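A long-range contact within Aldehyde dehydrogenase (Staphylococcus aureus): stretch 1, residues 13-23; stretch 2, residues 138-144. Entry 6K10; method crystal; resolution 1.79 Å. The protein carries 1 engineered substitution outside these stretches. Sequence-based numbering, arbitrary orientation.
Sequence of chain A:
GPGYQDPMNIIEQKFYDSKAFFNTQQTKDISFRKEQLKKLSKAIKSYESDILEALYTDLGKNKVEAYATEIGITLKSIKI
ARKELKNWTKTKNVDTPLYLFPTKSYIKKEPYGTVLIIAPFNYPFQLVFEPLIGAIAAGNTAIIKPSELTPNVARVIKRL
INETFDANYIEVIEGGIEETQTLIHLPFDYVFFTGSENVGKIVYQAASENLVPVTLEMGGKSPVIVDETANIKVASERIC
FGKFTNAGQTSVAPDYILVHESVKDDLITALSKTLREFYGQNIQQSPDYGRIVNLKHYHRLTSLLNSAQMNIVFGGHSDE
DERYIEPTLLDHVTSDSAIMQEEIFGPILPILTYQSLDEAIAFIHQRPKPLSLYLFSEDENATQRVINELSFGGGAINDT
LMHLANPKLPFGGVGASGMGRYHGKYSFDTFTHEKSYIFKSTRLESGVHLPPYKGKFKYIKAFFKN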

# COMPACT_ATOMS: atom_id res chain seq x y z
N GLN A 13 -6.63 24.72 -12.50
CA GLN A 13 -5.88 24.90 -13.74
C GLN A 13 -4.46 24.35 -13.61
O GLN A 13 -3.96 23.69 -14.52
CB GLN A 13 -5.84 26.38 -14.12
CG GLN A 13 -5.62 26.65 -15.60
N LYS A 14 -3.81 24.61 -12.47
CA LYS A 14 -2.47 24.06 -12.25
C LYS A 14 -2.49 22.54 -12.22
O LYS A 14 -1.57 21.89 -12.72
CB LYS A 14 -1.89 24.62 -10.95
CG LYS A 14 -1.43 26.07 -11.07
CD LYS A 14 -1.14 26.67 -9.71
N PHE A 15 -3.54 21.96 -11.63
CA PHE A 15 -3.66 20.50 -11.61
C PHE A 15 -3.75 19.94 -13.01
O PHE A 15 -3.04 18.99 -13.37
CB PHE A 15 -4.88 20.10 -10.78
CG PHE A 15 -5.20 18.63 -10.86
CD1 PHE A 15 -4.37 17.69 -10.28
CD2 PHE A 15 -6.35 18.19 -11.51
CE1 PHE A 15 -4.66 16.34 -10.35
CE2 PHE A 15 -6.65 16.84 -11.59
CZ PHE A 15 -5.80 15.92 -11.01
N TYR A 16 -4.62 20.51 -13.85
CA TYR A 16 -4.84 19.94 -15.17
C TYR A 16 -3.67 20.22 -16.10
O TYR A 16 -3.40 19.43 -17.02
CB TYR A 16 -6.16 20.45 -15.74
CG TYR A 16 -7.33 19.78 -15.08
CD1 TYR A 16 -7.52 18.41 -15.21
CD2 TYR A 16 -8.23 20.49 -14.30
CE1 TYR A 16 -8.58 17.77 -14.59
CE2 TYR A 16 -9.29 19.86 -13.68
CZ TYR A 16 -9.46 18.50 -13.83
OH TYR A 16 -10.51 17.86 -13.22
N ASP A 17 -2.95 21.33 -15.89
CA ASP A 17 -1.69 21.53 -16.61
C ASP A 17 -0.69 20.44 -16.25
O ASP A 17 0.01 19.92 -17.13
CB ASP A 17 -1.11 22.91 -16.29
CG ASP A 17 -1.93 24.04 -16.86
OD1 ASP A 17 -2.85 23.77 -17.66
OD2 ASP A 17 -1.65 25.21 -16.51
N SER A 18 -0.60 20.10 -14.97
CA SER A 18 0.31 19.04 -14.54
C SER A 18 -0.06 17.70 -15.18
O SER A 18 0.82 16.97 -15.64
CB SER A 18 0.30 18.93 -13.01
OG SER A 18 1.41 18.17 -12.56
N LYS A 19 -1.36 17.38 -15.21
CA LYS A 19 -1.81 16.18 -15.90
C LYS A 19 -1.41 16.21 -17.37
O LYS A 19 -0.94 15.20 -17.92
CB LYS A 19 -3.32 16.04 -15.77
CG LYS A 19 -3.79 15.51 -14.42
N ALA A 20 -1.59 17.36 -18.02
CA ALA A 20 -1.26 17.47 -19.43
C ALA A 20 0.22 17.21 -19.68
O ALA A 20 0.58 16.54 -20.64
CB ALA A 20 -1.67 18.85 -19.96
N PHE A 21 1.09 17.73 -18.80
CA PHE A 21 2.51 17.49 -18.98
C PHE A 21 2.85 16.02 -18.78
O PHE A 21 3.70 15.47 -19.50
CB PHE A 21 3.35 18.35 -18.03
CG PHE A 21 4.83 18.18 -18.22
CD1 PHE A 21 5.45 18.65 -19.37
CD2 PHE A 21 5.60 17.53 -17.27
CE1 PHE A 21 6.81 18.49 -19.56
CE2 PHE A 21 6.96 17.36 -17.46
CZ PHE A 21 7.56 17.84 -18.60
N PHE A 22 2.23 15.36 -17.80
CA PHE A 22 2.45 13.92 -17.64
C PHE A 22 2.04 13.17 -18.90
O PHE A 22 2.70 12.21 -19.30
CB PHE A 22 1.69 13.37 -16.44
CG PHE A 22 1.90 11.89 -16.25
CD1 PHE A 22 3.07 11.41 -15.69
CD2 PHE A 22 0.94 10.98 -16.68
CE1 PHE A 22 3.27 10.05 -15.54
CE2 PHE A 22 1.13 9.62 -16.53
CZ PHE A 22 2.30 9.15 -15.96
N ASN A 23 0.94 13.59 -19.53
CA ASN A 23 0.45 12.91 -20.72
C ASN A 23 1.39 13.01 -21.91
O ASN A 23 1.22 12.26 -22.88
CB ASN A 23 -0.93 13.46 -21.10
CG ASN A 23 -2.02 13.02 -20.13
OD1 ASN A 23 -1.87 12.01 -19.43
ND2 ASN A 23 -3.11 13.76 -20.09
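Stretch 2 138-144: AGNTAII

The most unusual feature of this contact is a short polar chain at the centre of a seam otherwise made mostly of carbon contacts: Thr141 OG1 donates a hydrogen bond to Ser18 OG at 2.9 Å, and Ser18 OG in turn donates to a bridging water 2.8 Å away, which donates a hydrogen bond to Ala142 O, also at 2.8 Å from the water oxygen. Two short hydroxyl side chains suit this spot, since each CB points toward the other stretch and the two oxygens meet at hydrogen-bonding distance, and neither oxygen is left unsatisfied.

Stretch 2 leaves a preceding helix at Gly139, whose positive phi (96°) belongs to a Schellman motif. A CB there would be jammed against the carbonyl oxygen of the residue before, so the backbone itself calls for glycine. Asn140 follows in extended conformation with its CB turned away, and residues 141-144 form a strand. This strand runs nearly antiparallel to helix 13-23, at 161° between their N-to-C directions, with the axes 8.5 Å apart at closest approach. Accordingly Thr141 lies near Phe22, and Ile143 near Phe15: the start of the strand lies by the later turns of the helix, and Ile143, further along, by the earlier.

The alternation of the strand sends Thr141 and Ile143 toward the helix and Ala142 away. Thr141, with chi1 in p, also offers a methyl group: its CG2 lies 3.8 Å from Phe22 CB and 3.9 Å from Phe21 CD2, near the edges of both rings. Phe22 extends further back along the chain, its CE1 3.5 Å from Gly139 O, so the ring edge meets the carbonyl oxygen. Further along the strand, the extended m,t side chain of Ile143 brings CD1 within 3.6 Å of Phe15 CA and 4.1 Å of Phe15 CB, an apolar branch whose terminal methyl packs against Phe15.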

# COMPACT_ATOMS: atom_id res chain seq x y z
N ALA A 138 10.25 8.14 -9.42
CA ALA A 138 9.27 7.21 -9.94
C ALA A 138 8.64 7.68 -11.25
O ALA A 138 7.90 6.91 -11.87
CB ALA A 138 8.18 6.95 -8.90
N GLY A 139 8.89 8.92 -11.66
CA GLY A 139 8.42 9.39 -12.95
C GLY A 139 7.12 10.16 -12.94
O GLY A 139 6.42 10.18 -13.96
N ASN A 140 6.77 10.79 -11.83
CA ASN A 140 5.51 11.50 -11.70
C ASN A 140 5.71 13.00 -11.91
O ASN A 140 6.83 13.51 -11.90
CB ASN A 140 4.90 11.24 -10.32
CG ASN A 140 4.65 9.77 -10.05
OD1 ASN A 140 3.59 9.24 -10.37
ND2 ASN A 140 5.64 9.11 -9.47
N THR A 141 4.60 13.69 -12.13
CA THR A 141 4.52 15.12 -11.88
C THR A 141 3.95 15.33 -10.48
O THR A 141 3.37 14.42 -9.90
CB THR A 141 3.66 15.83 -12.93
OG1 THR A 141 2.29 15.45 -12.75
CG2 THR A 141 4.10 15.47 -14.33
N ALA A 142 4.14 16.53 -9.94
CA ALA A 142 3.82 16.72 -8.54
C ALA A 142 3.30 18.13 -8.27
O ALA A 142 3.73 19.10 -8.90
CB ALA A 142 5.03 16.44 -7.65
N ILE A 143 2.38 18.21 -7.31
CA ILE A 143 1.92 19.46 -6.74
C ILE A 143 2.17 19.39 -5.24
O ILE A 143 1.80 18.40 -4.59
CB ILE A 143 0.43 19.72 -7.04
CG1 ILE A 143 0.24 19.99 -8.54
CG2 ILE A 143 -0.10 20.88 -6.22
CD1 ILE A 143 -1.20 20.14 -8.95
N ILE A 144 2.80 20.42 -4.69
CA ILE A 144 3.23 20.45 -3.30
C ILE A 144 2.41 21.49 -2.55
O ILE A 144 2.23 22.61 -3.04
CB ILE A 144 4.73 20.76 -3.18
CG1 ILE A 144 5.56 19.73 -3.95
CG2 ILE A 144 5.16 20.79 -1.72
CD1 ILE A 144 6.97 20.20 -4.25
O HOH W 1 2.95 20.14 -11.38